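PDB 2Z5L: tylactone synthase starter module and modules 1 & 2 from Streptomyces fradiae, which contributes a ketoreductase to the tylosin polyketide synthase, which probably reduces the beta-keto group of the growing chain with NADPH and sets its chirality. Local coordinates for residues R484-T489 and P502-A507; G394-A399 and C474-D479; S22-W27 and P457-D462; R147-V152 and Q164-G169; R247-G252 and M468-V473. All blocks are in the same frame, centred on the assembly; numbering follows the deposited sequence.

From the N terminus, contact 3 opens at residues 22-27 and closes the longest loop, ending on helix 457-470. Contact 4 is nested inside it, a short closure between the end of strand 140-147 and helix 160-175. Contact 5 starts after strand 239-247, crosses contact 3, and ends on the C-terminal end of the same helix 457-470. Contact 2, from the loop before helix 402-419 to strand 474-477, crosses both contacts 3 and 5. Contact 1 follows in series, pairing the last two helices, and Phe485 packs on Trp396 of contact 2. Contact 3 thus ties the N terminus to helix 457-470, contact 5 adds the loop after strand 239-247, and contact 2 sets a ketoreductase loop against strand 474-477.

Contact 1 (R484-T489 and P502-A507); sequences RFAPAT and PEAREA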
# COMPACT_ATOMS: atom_id res chain seq x y z
N ARG A 484 20.75 3.08 10.64
CA ARG A 484 21.25 2.81 9.30
C ARG A 484 20.18 3.13 8.27
O ARG A 484 20.47 3.34 7.09
CB ARG A 484 21.66 1.35 9.19
CG ARG A 484 22.32 0.98 7.88
CD ARG A 484 22.70 -0.49 7.88
NE ARG A 484 23.36 -0.89 6.63
CZ ARG A 484 23.64 -2.15 6.31
NH1 ARG A 484 23.32 -3.13 7.15
NH2 ARG A 484 24.23 -2.43 5.16
N PHE A 485 18.93 3.17 8.72
CA PHE A 485 17.80 3.45 7.85
C PHE A 485 17.58 4.95 7.68
O PHE A 485 17.56 5.45 6.56
CB PHE A 485 16.53 2.82 8.44
CG PHE A 485 15.41 2.69 7.46
CD1 PHE A 485 15.33 1.60 6.61
CD2 PHE A 485 14.42 3.67 7.38
CE1 PHE A 485 14.28 1.46 5.70
CE2 PHE A 485 13.36 3.55 6.48
CZ PHE A 485 13.30 2.45 5.63
N ALA A 486 17.40 5.64 8.80
CA ALA A 486 17.16 7.08 8.78
C ALA A 486 18.15 7.83 7.88
O ALA A 486 17.74 8.56 6.98
CB ALA A 486 17.22 7.64 10.19
N PRO A 487 19.45 7.65 8.10
CA PRO A 487 20.43 8.35 7.27
C PRO A 487 20.39 7.93 5.80
O PRO A 487 20.49 8.78 4.90
CB PRO A 487 21.76 8.00 7.93
CG PRO A 487 21.52 6.63 8.48
CD PRO A 487 20.13 6.76 9.07
N ALA A 488 20.23 6.64 5.55
CA ALA A 488 20.18 6.10 4.19
C ALA A 488 18.98 6.61 3.41
O ALA A 488 19.12 7.17 2.32
CB ALA A 488 20.16 4.58 4.25
N THR A 489 17.80 6.40 3.97
CA THR A 489 16.57 6.82 3.35
C THR A 489 16.55 8.32 3.14
O THR A 489 15.95 8.82 2.19
CB THR A 489 15.38 6.39 4.21
OG1 THR A 489 15.39 4.96 4.33
CG2 THR A 489 14.07 6.85 3.60
N PRO A 502 12.04 7.87 17.42
CA PRO A 502 13.21 8.21 18.23
C PRO A 502 14.56 7.83 17.62
O PRO A 502 15.40 8.69 17.35
CB PRO A 502 12.94 7.48 19.53
CG PRO A 502 11.45 7.57 19.64
CD PRO A 502 11.02 7.20 18.24
N GLU A 503 14.75 6.53 17.41
CA GLU A 503 15.98 5.99 16.86
C GLU A 503 16.31 6.58 15.49
O GLU A 503 17.48 6.62 15.08
CB GLU A 503 15.87 4.47 16.77
CG GLU A 503 15.67 3.77 18.12
CD GLU A 503 14.29 3.97 18.72
OE1 GLU A 503 14.09 3.55 19.88
OE2 GLU A 503 13.40 4.55 18.06
N ALA A 504 15.28 7.03 14.79
CA ALA A 504 15.46 7.62 13.48
C ALA A 504 16.04 9.03 13.61
O ALA A 504 17.08 9.34 13.03
CB ALA A 504 14.12 7.67 12.74
N ARG A 505 15.37 9.87 14.40
CA ARG A 505 15.82 11.25 14.60
C ARG A 505 17.24 11.31 15.16
O ARG A 505 17.87 12.36 15.14
CB ARG A 505 14.87 12.00 15.53
CG ARG A 505 14.88 13.51 15.34
CD ARG A 505 14.33 13.86 13.96
NE ARG A 505 14.45 15.29 13.65
CZ ARG A 505 15.60 15.90 13.39
NH1 ARG A 505 16.74 15.22 13.40
NH2 ARG A 505 15.61 17.20 13.10
N GLU A 506 17.73 10.18 15.66
CA GLU A 506 19.07 10.10 16.24
C GLU A 506 20.17 10.02 15.19
O GLU A 506 21.10 10.82 15.20
CB GLU A 506 19.18 8.88 17.15
CG GLU A 506 18.37 8.93 18.43
CD GLU A 506 18.44 7.63 19.20
OE1 GLU A 506 19.56 7.15 19.47
OE2 GLU A 506 17.37 7.08 19.54
N ALA A 507 20.06 9.04 14.30
CA ALA A 507 21.06 8.86 13.26
C ALA A 507 21.05 10.06 12.33
O ALA A 507 22.05 10.38 11.70
CB ALA A 507 20.78 7.58 12.48
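Ala486 and Ala507 have no rotatable side chain, and the ring of Pro487 ties its side chain back to the backbone, so main-chain torsions alone decide what these residues offer. At Ala486, phi of -48° and psi of -55° keep the chain helical, and its place on the facing side of the helix points CB toward 502-507. This methyl packs against the carbonyl of the facing helix, with Ala486 CB 3.3 Å from Ala504 O, and lies alongside a second methyl, Ala486 CB to Ala504 CB at 4.0 Å. One turn further on, Ala507 turns its own methyl toward Pro487, where Ala507 CB meets Pro487 CD at 3.6 Å, and it also reaches Ala486 CB at 4.2 Å. Proline suits this place because its CD, bonded directly to N, puts an apolar CH2 where a backbone N-H would be. That nitrogen has no hydrogen to give to the preceding turn, and helix 482-492 is kinked there. Across the kink, Phe485 O is gripped twice, by Thr489 N at 2.8 Å and by Thr489 OG1 at 3.1 Å, the hydroxyl coming from well above the carbonyl plane. On another side of the helix, the ring of Phe485 meets Phe498 edge-to-face. The axes come within 7.6 Å at a signed crossing angle of -56°, a close approach that alanine makes possible. The pair joins the last two helices of the chain. Because methyls, a proline ring and a carbonyl oxygen are all that meet, the attraction between these two segments is probably dispersion and close fit.

Contact 2 (G394-A399 and C474-D479); sequences GTWGNA and CVTVVD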
# COMPACT_ATOMS: atom_id res chain seq x y z
N GLY A 394 4.16 -0.81 0.96
CA GLY A 394 2.96 -0.04 0.73
C GLY A 394 2.62 0.92 1.85
O GLY A 394 1.57 1.57 1.79
N THR A 395 3.47 1.01 2.87
CA THR A 395 3.21 1.93 3.99
C THR A 395 4.34 2.95 4.15
O THR A 395 4.09 4.09 4.51
CB THR A 395 3.04 1.19 5.34
OG1 THR A 395 2.08 0.13 5.19
CG2 THR A 395 2.55 2.16 6.41
N TRP A 396 5.58 2.52 3.93
CA TRP A 396 6.71 3.44 4.03
C TRP A 396 7.22 3.80 2.66
O TRP A 396 7.57 4.94 2.39
CB TRP A 396 7.87 2.83 4.82
CG TRP A 396 7.58 2.61 6.27
CD1 TRP A 396 6.45 2.98 6.95
CD2 TRP A 396 8.42 1.96 7.22
NE1 TRP A 396 6.54 2.59 8.26
CE2 TRP A 396 7.74 1.96 8.46
CE3 TRP A 396 9.69 1.37 7.15
CZ2 TRP A 396 8.28 1.40 9.61
CZ3 TRP A 396 10.22 0.80 8.30
CH2 TRP A 396 9.52 0.82 9.52
N GLY A 397 7.26 2.82 1.77
CA GLY A 397 7.75 3.08 0.42
C GLY A 397 9.06 2.36 0.21
O GLY A 397 9.80 2.10 1.16
N ASN A 398 9.35 2.04 -1.05
CA ASN A 398 10.58 1.33 -1.41
C ASN A 398 10.74 1.27 -2.93
O ASN A 398 9.86 0.78 -3.64
CB ASN A 398 10.56 -0.09 -0.84
CG ASN A 398 11.83 -0.85 -1.13
OD1 ASN A 398 12.92 -0.40 -0.79
ND2 ASN A 398 11.69 -2.02 -1.75
N ALA A 399 11.88 1.76 -3.41
CA ALA A 399 12.16 1.79 -4.84
C ALA A 399 12.05 0.45 -5.57
O ALA A 399 12.32 -0.61 -5.01
CB ALA A 399 13.56 2.39 -5.07
N CYS A 474 -4.59 -1.90 11.31
CA CYS A 474 -3.40 -1.85 10.47
C CYS A 474 -2.22 -1.59 11.37
O CYS A 474 -2.27 -0.74 12.26
CB CYS A 474 -3.47 -0.75 9.40
SG CYS A 474 -4.49 -1.15 7.96
N VAL A 475 -1.16 -2.34 11.15
CA VAL A 475 0.04 -2.17 11.93
C VAL A 475 1.20 -2.62 11.07
O VAL A 475 1.03 -3.47 10.20
CB VAL A 475 -0.01 -3.02 13.23
CG1 VAL A 475 -0.13 -4.51 12.89
CG2 VAL A 475 1.23 -2.76 14.07
N THR A 476 2.35 -2.00 11.30
CA THR A 476 3.56 -2.34 10.56
C THR A 476 4.44 -3.11 11.52
O THR A 476 4.84 -2.60 12.57
CB THR A 476 4.34 -1.08 10.10
OG1 THR A 476 3.55 -0.31 9.18
CG2 THR A 476 5.64 -1.48 9.40
N VAL A 477 4.74 -4.35 11.17
CA VAL A 477 5.61 -5.17 12.00
C VAL A 477 6.89 -5.33 11.22
O VAL A 477 6.96 -6.14 10.30
CB VAL A 477 4.99 -6.56 12.26
CG1 VAL A 477 5.95 -7.40 13.09
CG2 VAL A 477 3.66 -6.42 12.98
N VAL A 478 7.91 -4.56 11.58
CA VAL A 478 9.19 -4.66 10.89
C VAL A 478 10.38 -4.52 11.82
O VAL A 478 10.33 -3.80 12.81
CB VAL A 478 9.35 -3.54 9.82
CG1 VAL A 478 10.59 -3.82 8.98
CG2 VAL A 478 8.11 -3.45 8.95
N ASP A 479 11.46 -5.21 11.49
CA ASP A 479 12.68 -5.14 12.27
C ASP A 479 13.66 -4.28 11.48
O ASP A 479 14.14 -4.69 10.41
CB ASP A 479 13.25 -6.54 12.51
CG ASP A 479 14.54 -6.51 13.31
OD1 ASP A 479 14.64 -5.68 14.24
OD2 ASP A 479 15.45 -7.32 13.02
O HOH W 1 4.03 2.28 9.94
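Thr476 OG1 lies 2.7 Å from water 1, and the same water accepts a hydrogen bond from Trp396 NE1 at 3.0 Å, so a single solvent molecule joins the indole to the hydroxyl in a buried place. Threonine suits the position because its two branches do different work. With chi1 at -63°, OG1 stands beside the backbone N and faces the water, while CG2, anti to that N, is carried to the indole. There Thr476 CG2 approaches Trp396 CZ2 to 3.9 Å, meeting the six-membered part of the ring obliquely. Two residues along, Val478 presents its branching carbon to the far corner of the same ring, Val478 CB to Trp396 CH2 at 4.4 Å. The alternation is that of an extended chain: Thr476 and Val478 turn toward the loop, and Val475 and Val477 turn away. The loop joins strand 386-391 to helix 402-419; in short-chain dehydrogenase/reductases the corresponding loop lies near the catalytic serine and tyrosine, so this contact probably packs the final strand of the Rossmann fold against a loop close to the active site. Thr395 slides past Thr476 in the opposite direction, its methyl CG2 coming 3.8 Å from Thr476 OG1. The backbone O of Thr395 is taken up by Arg243, and Phe498 meets the indole of Trp396 edge-to-face.

Contact 3 (S22-W27 and P457-D462); sequences SPTDAW and PDAAVD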
# COMPACT_ATOMS: atom_id res chain seq x y z
N SER A 22 6.21 -8.66 25.05
CA SER A 22 6.75 -9.48 23.93
C SER A 22 7.99 -8.83 23.34
O SER A 22 8.06 -7.60 23.23
CB SER A 22 5.68 -9.65 22.85
OG SER A 22 4.47 -10.16 23.39
N PRO A 23 8.98 -9.64 22.94
CA PRO A 23 10.22 -9.11 22.36
C PRO A 23 10.00 -8.51 20.97
O PRO A 23 10.82 -7.73 20.48
CB PRO A 23 11.13 -10.34 22.32
CG PRO A 23 10.17 -11.45 22.09
CD PRO A 23 9.02 -11.11 23.03
N THR A 24 8.88 -8.86 20.35
CA THR A 24 8.57 -8.34 19.02
C THR A 24 7.79 -7.03 19.07
O THR A 24 7.41 -6.50 18.03
CB THR A 24 7.74 -9.34 18.21
OG1 THR A 24 6.49 -9.57 18.87
CG2 THR A 24 8.48 -10.66 18.05
N ASP A 25 7.52 -6.51 20.27
CA ASP A 25 6.78 -5.25 20.37
C ASP A 25 7.64 -4.08 19.89
O ASP A 25 7.12 -2.99 19.65
CB ASP A 25 6.29 -4.99 21.80
CG ASP A 25 5.07 -5.82 22.19
OD1 ASP A 25 4.15 -5.96 21.36
OD2 ASP A 25 5.03 -6.33 23.32
N ALA A 26 8.94 -4.30 19.75
CA ALA A 26 9.83 -3.24 19.29
C ALA A 26 9.82 -3.16 17.76
O ALA A 26 10.56 -2.37 17.17
CB ALA A 26 11.25 -3.49 19.79
N TRP A 27 8.98 -3.99 17.13
CA TRP A 27 8.87 -4.03 15.68
C TRP A 27 7.54 -3.47 15.23
O TRP A 27 7.28 -3.37 14.04
CB TRP A 27 8.99 -5.47 15.17
CG TRP A 27 10.30 -6.13 15.44
CD1 TRP A 27 11.45 -5.53 15.88
CD2 TRP A 27 10.62 -7.53 15.26
NE1 TRP A 27 12.46 -6.46 15.98
CE2 TRP A 27 11.98 -7.69 15.61
CE3 TRP A 27 9.89 -8.65 14.84
CZ2 TRP A 27 12.63 -8.93 15.55
CZ3 TRP A 27 10.54 -9.89 14.78
CH2 TRP A 27 11.89 -10.01 15.14
N PRO A 457 10.90 -16.14 11.25
CA PRO A 457 9.59 -16.68 10.86
C PRO A 457 8.63 -16.84 12.03
O PRO A 457 7.53 -16.29 12.02
CB PRO A 457 9.95 -18.00 10.18
CG PRO A 457 11.25 -17.68 9.53
CD PRO A 457 11.99 -16.91 10.62
N ASP A 458 9.06 -17.60 13.03
CA ASP A 458 8.26 -17.87 14.22
C ASP A 458 7.96 -16.61 15.02
O ASP A 458 6.83 -16.39 15.46
CB ASP A 458 8.98 -18.90 15.10
CG ASP A 458 9.00 -20.28 14.46
OD1 ASP A 458 7.89 -20.80 14.13
OD2 ASP A 458 10.12 -20.84 14.30
N ALA A 459 8.98 -15.78 15.20
CA ALA A 459 8.80 -14.53 15.92
C ALA A 459 7.76 -13.73 15.14
O ALA A 459 6.83 -13.17 15.73
CB ALA A 459 10.13 -13.78 15.98
N ALA A 460 7.91 -13.69 13.82
CA ALA A 460 6.98 -12.95 12.97
C ALA A 460 5.55 -13.46 13.20
O ALA A 460 4.61 -12.67 13.30
CB ALA A 460 7.39 -13.11 11.50
N VAL A 461 5.40 -14.77 13.28
CA VAL A 461 4.08 -15.36 13.53
C VAL A 461 3.56 -14.94 14.90
O VAL A 461 2.36 -14.68 15.06
CB VAL A 461 4.11 -16.91 13.44
CG1 VAL A 461 2.79 -17.50 13.96
CG2 VAL A 461 4.33 -17.32 11.99
N ASP A 462 4.44 -14.88 15.90
CA ASP A 462 4.02 -14.46 17.24
C ASP A 462 3.48 -13.04 17.17
O ASP A 462 2.46 -12.71 17.78
CB ASP A 462 5.19 -14.49 18.24
CG ASP A 462 5.73 -15.89 18.49
OD1 ASP A 462 4.93 -16.87 18.42
OD2 ASP A 462 6.94 -16.02 18.77
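The CA atoms of Thr24 and Ala459 are 6.9 Å apart where two tight turns at the start of the modelled chain run up to the first turn of helix 457-470. Those turns are held by backbone bonds, Asp25 N to Ser22 O at 3.2 Å and Trp27 N to Thr24 O at 3.1 Å. Across the gap, the methyl of Ala459 faces two side chains, which meet it next to each other. Thr24 has its hydroxyl between the backbone N and the carbonyl carbon (chi1 62°), which swings CG2 over to the helix, where Thr24 CG2 lies 4.1 Å from Ala459 CB and 3.8 Å from Ala459 O. Beside it, the indole of Trp27 brings CZ3 to 4.1 Å from Ala459 CB, meeting it obliquely. The small methyl of alanine lets both approach. Trp27 leads straight into strand 28-35, which lies beside strand 474-477, so the contact sets the N-terminal entry to the strands against a helix from the C-terminal part of the Rossmann-type ketoreductase. The indole also lies over Thr24, with Thr24 CA 4.3 Å above the ring plane and toward its rim. Asp25 closes the turn: its OD2 receives Ser22 N at 3.1 Å, the donor standing above the carboxylate plane, and the carboxylate further accepts from the backbone N of Ala251 and Gly252. On the helix, Asp462 forms a salt bridge with Arg278.

Contact 4 (R147-V152 and Q164-G169); sequences RRAVAV and QLWGFG
Trp166 makes the whole approach to Ala149 and Val150 from helix 160-175, and its neighbours in sequence turn to other parts of the fold. Gln164 comes first, its backbone O accepting from Phe168 N at 3.0 Å and its NE2 bonded to Asp160 within the same helix. Leu165 follows and packs toward helix 119-135. At Trp166, a chi1 of -82° sets CG beside the backbone N, and a chi2 of 65° turns one face of the indole to Val150. The methyl CG1 stands over the centre of that face, with Val150 CG1 4.2 Å from Trp166 CD2, a loose CH-pi contact. Ala149 comes obliquely to the pyrrole side, its CB 3.3 Å from Trp166 NE1 and 3.4 Å from Trp166 CD1. A small residue fits so near an indole nitrogen, and in valine the branch at CB carries the methyl CG1 out over the ring. The N-H of that nitrogen is bonded to Thr146 OG1, at the end of strand 140-147. After Gly167, Phe168 points to Ile126 and Leu129 of helix 119-135, while Gly169 adds no bulk. The contact thus closes a strand-loop-helix unit in the N-terminal half of the chain, with Trp33 of strand 28-35 also touching the indole. Chemically, the bond to Thr146 orients NE1, and Val150 CG1 and Ala149 CB are what this loop adds to the ring's surroundings; the contact itself is apolar, while the loop's own backbone is held by polar bonds to Asp185 and Glu156.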
# COMPACT_ATOMS: atom_id res chain seq x y z
N ARG A 147 -8.62 12.33 -2.98
CA ARG A 147 -9.72 12.60 -2.06
C ARG A 147 -10.18 11.33 -1.36
O ARG A 147 -10.49 10.33 -2.01
CB ARG A 147 -10.90 13.19 -2.82
CG ARG A 147 -11.31 12.33 -4.00
CD ARG A 147 -12.81 12.37 -4.20
NE ARG A 147 -13.51 11.79 -3.07
CZ ARG A 147 -14.83 11.65 -2.99
NH1 ARG A 147 -15.60 12.05 -4.00
NH2 ARG A 147 -15.38 11.11 -1.92
N ARG A 148 -10.23 11.38 -0.03
CA ARG A 148 -10.66 10.24 0.77
C ARG A 148 -9.67 9.09 0.61
O ARG A 148 -10.01 7.92 0.84
CB ARG A 148 -12.08 9.80 0.36
CG ARG A 148 -13.19 10.30 1.30
CD ARG A 148 -14.60 10.03 0.77
NE ARG A 148 -14.84 8.62 0.46
CZ ARG A 148 -14.87 7.64 1.35
NH1 ARG A 148 -15.09 6.39 0.96
NH2 ARG A 148 -14.67 7.90 2.64
N ALA A 149 -8.45 9.42 0.20
CA ALA A 149 -7.41 8.41 0.02
C ALA A 149 -6.99 7.83 1.37
O ALA A 149 -6.70 6.64 1.48
CB ALA A 149 -6.20 9.01 -0.68
N VAL A 150 -6.97 8.68 2.39
CA VAL A 150 -6.57 8.27 3.72
C VAL A 150 -7.54 8.80 4.78
O VAL A 150 -8.03 9.91 4.67
CB VAL A 150 -5.17 8.80 4.04
CG1 VAL A 150 -4.14 8.14 3.14
CG2 VAL A 150 -5.15 10.30 3.85
N ALA A 151 -7.80 7.99 5.81
CA ALA A 151 -8.70 8.37 6.89
C ALA A 151 -7.91 9.05 8.01
O ALA A 151 -7.16 8.40 8.74
CB ALA A 151 -9.41 7.14 7.43
N VAL A 152 -8.08 10.37 8.14
CA VAL A 152 -7.37 11.14 9.16
C VAL A 152 -8.24 11.48 10.38
O VAL A 152 -7.75 11.56 11.50
CB VAL A 152 -6.83 12.47 8.59
CG1 VAL A 152 -6.07 13.23 9.67
CG2 VAL A 152 -5.93 12.19 7.39
N GLN A 164 -4.22 3.45 -3.26
CA GLN A 164 -3.23 2.87 -4.17
C GLN A 164 -2.19 3.88 -4.63
O GLN A 164 -0.99 3.60 -4.64
CB GLN A 164 -3.92 2.28 -5.40
CG GLN A 164 -4.60 0.94 -5.18
CD GLN A 164 -4.96 0.28 -6.50
OE1 GLN A 164 -4.12 0.20 -7.40
NE2 GLN A 164 -6.21 -0.19 -6.64
N LEU A 165 -2.68 5.07 -5.00
CA LEU A 165 -1.83 6.16 -5.49
C LEU A 165 -0.84 6.63 -4.42
O LEU A 165 0.31 6.96 -4.71
CB LEU A 165 -2.70 7.35 -5.93
CG LEU A 165 -2.64 7.83 -7.39
CD1 LEU A 165 -3.29 9.21 -7.47
CD2 LEU A 165 -1.20 7.91 -7.86
N TRP A 166 -1.30 6.70 -3.17
CA TRP A 166 -0.39 7.13 -2.11
C TRP A 166 0.70 6.08 -1.99
O TRP A 166 1.87 6.42 -1.82
CB TRP A 166 -1.13 7.29 -0.79
CG TRP A 166 -1.82 8.62 -0.70
CD1 TRP A 166 -2.86 9.08 -1.47
CD2 TRP A 166 -1.50 9.67 0.21
NE1 TRP A 166 -3.20 10.35 -1.10
CE2 TRP A 166 -2.38 10.74 -0.07
CE3 TRP A 166 -0.55 9.82 1.23
CZ2 TRP A 166 -2.34 11.94 0.64
CZ3 TRP A 166 -0.51 11.02 1.93
CH2 TRP A 166 -1.40 12.06 1.63
N GLY A 167 0.32 4.81 -2.13
CA GLY A 167 1.30 3.75 -2.06
C GLY A 167 2.36 3.91 -3.13
O GLY A 167 3.55 3.88 -2.85
N PHE A 168 1.91 4.10 -4.36
CA PHE A 168 2.80 4.28 -5.49
C PHE A 168 3.59 5.58 -5.37
O PHE A 168 4.76 5.64 -5.75
CB PHE A 168 1.99 4.35 -6.78
CG PHE A 168 2.81 4.68 -7.97
CD1 PHE A 168 3.62 3.71 -8.56
CD2 PHE A 168 2.82 5.97 -8.48
CE1 PHE A 168 4.43 4.02 -9.64
CE2 PHE A 168 3.62 6.28 -9.57
CZ PHE A 168 4.44 5.30 -10.15
N GLY A 169 2.91 6.61 -4.88
CA GLY A 169 3.53 7.92 -4.73
C GLY A 169 4.81 7.88 -3.92
O GLY A 169 5.78 8.56 -4.27

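Contact 5 (R247-G252 and M468-V473); sequences RAAAAG and MGRNDV
A Schellman motif ends helix 457-470 at Asn471, whose positive phi of 67° is readily taken by asparagine, and just before it Arg470 reaches across to Ala249, Ala250 and Ala251. The arginine chain is bent at chi3 (45°), which folds it along the loop instead of letting it run straight out. Its methylene CD then lies on the main chain, Arg470 CD to Ala251 CA at 3.5 Å, and the guanidinium comes up to the carbonyl of Ala250. Arg470 NH1 makes a short but weak hydrogen bond to Ala250 O at 2.7 Å, poorly lined up at an angle of 117°. Over one face of the guanidinium, offset toward the rim, sits the methyl of Ala249, its CB 3.4 Å from Arg470 NH2; a methyl is small enough to lie against this face. Arg470 NE also forms a salt bridge with Asp472 OD1 at 3.4 Å, whose hydrogen bond is weak. That carboxylate, through OD2, meets Arg28 as well, which probably eases the closeness of the two positive groups. The side chain of the last helical turn thus lies along the loop after strand 239-247, beside a helix closed by a Schellman motif with a positive-phi C-prime residue, after which the chain turns into strand 474-477.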
# COMPACT_ATOMS: atom_id res chain seq x y z
N ARG A 247 5.99 4.36 16.42
CA ARG A 247 5.94 3.03 17.03
C ARG A 247 4.54 2.82 17.58
O ARG A 247 3.96 3.71 18.18
CB ARG A 247 7.00 2.91 18.13
CG ARG A 247 8.42 3.21 17.63
CD ARG A 247 9.49 2.88 18.65
NE ARG A 247 10.03 1.52 18.50
CZ ARG A 247 11.27 1.24 18.10
NH1 ARG A 247 12.12 2.22 17.82
NH2 ARG A 247 11.67 -0.01 17.98
N ALA A 248 3.99 1.63 17.35
CA ALA A 248 2.65 1.34 17.83
C ALA A 248 2.74 0.80 19.25
O ALA A 248 3.81 0.44 19.72
CB ALA A 248 1.97 0.33 16.92
N ALA A 249 1.60 0.75 19.93
CA ALA A 249 1.54 0.25 21.30
C ALA A 249 2.15 -1.14 21.40
O ALA A 249 2.65 -1.68 20.41
CB ALA A 249 0.09 0.24 21.77
N ALA A 250 2.11 -1.73 22.59
CA ALA A 250 2.66 -3.08 22.77
C ALA A 250 1.56 -4.11 22.62
O ALA A 250 0.38 -3.80 22.78
CB ALA A 250 3.33 -3.21 24.14
N ALA A 251 1.95 -5.34 22.30
CA ALA A 251 1.02 -6.44 22.14
C ALA A 251 0.95 -7.20 23.46
O ALA A 251 -0.08 -7.76 23.82
CB ALA A 251 1.49 -7.37 21.03
N GLY A 252 2.07 -7.19 24.18
CA GLY A 252 2.14 -7.86 25.46
C GLY A 252 1.77 -9.33 25.40
O GLY A 252 2.18 -10.05 24.49
N MET A 468 -3.14 -9.70 16.40
CA MET A 468 -4.52 -10.18 16.33
C MET A 468 -5.18 -10.14 17.70
O MET A 468 -6.41 -10.00 17.81
CB MET A 468 -4.56 -11.60 15.75
CG MET A 468 -4.34 -11.67 14.24
SD MET A 468 -4.27 -13.40 13.68
CE MET A 468 -6.04 -13.72 13.38
N GLY A 469 -4.37 -10.24 18.74
CA GLY A 469 -4.91 -10.18 20.09
C GLY A 469 -5.39 -8.76 20.37
O GLY A 469 -6.50 -8.56 20.83
N ARG A 470 -4.54 -7.78 20.08
CA ARG A 470 -4.87 -6.37 20.29
C ARG A 470 -6.05 -5.96 19.43
O ARG A 470 -6.67 -4.91 19.65
CB ARG A 470 -3.68 -5.48 19.94
CG ARG A 470 -2.47 -5.64 20.84
CD ARG A 470 -1.41 -4.65 20.43
NE ARG A 470 -1.99 -3.32 20.20
CZ ARG A 470 -2.32 -2.46 21.17
NH1 ARG A 470 -2.12 -2.80 22.44
NH2 ARG A 470 -2.85 -1.28 20.87
N ASN A 471 -6.34 -6.79 18.44
CA ASN A 471 -7.40 -6.57 17.47
C ASN A 471 -7.05 -5.37 16.59
O ASN A 471 -7.91 -4.54 16.30
CB ASN A 471 -8.74 -6.33 18.15
CG ASN A 471 -9.87 -7.09 17.48
OD1 ASN A 471 -10.58 -6.55 16.62
ND2 ASN A 471 -10.06 -8.35 17.88
N ASP A 472 -5.80 -5.29 16.17
CA ASP A 472 -5.35 -4.19 15.32
C ASP A 472 -6.10 -4.16 13.99
O ASP A 472 -6.64 -5.17 13.54
CB ASP A 472 -3.85 -4.31 15.01
CG ASP A 472 -2.98 -4.21 16.24
OD1 ASP A 472 -3.08 -3.22 16.99
OD2 ASP A 472 -2.17 -5.14 16.44
N VAL A 473 -6.11 -2.98 13.37
CA VAL A 473 -6.73 -2.79 12.07
C VAL A 473 -5.55 -2.79 11.09
O VAL A 473 -5.51 -3.58 10.15
CB VAL A 473 -7.50 -1.44 12.00
CG1 VAL A 473 -7.91 -1.15 10.56
CG2 VAL A 473 -8.75 -1.53 12.88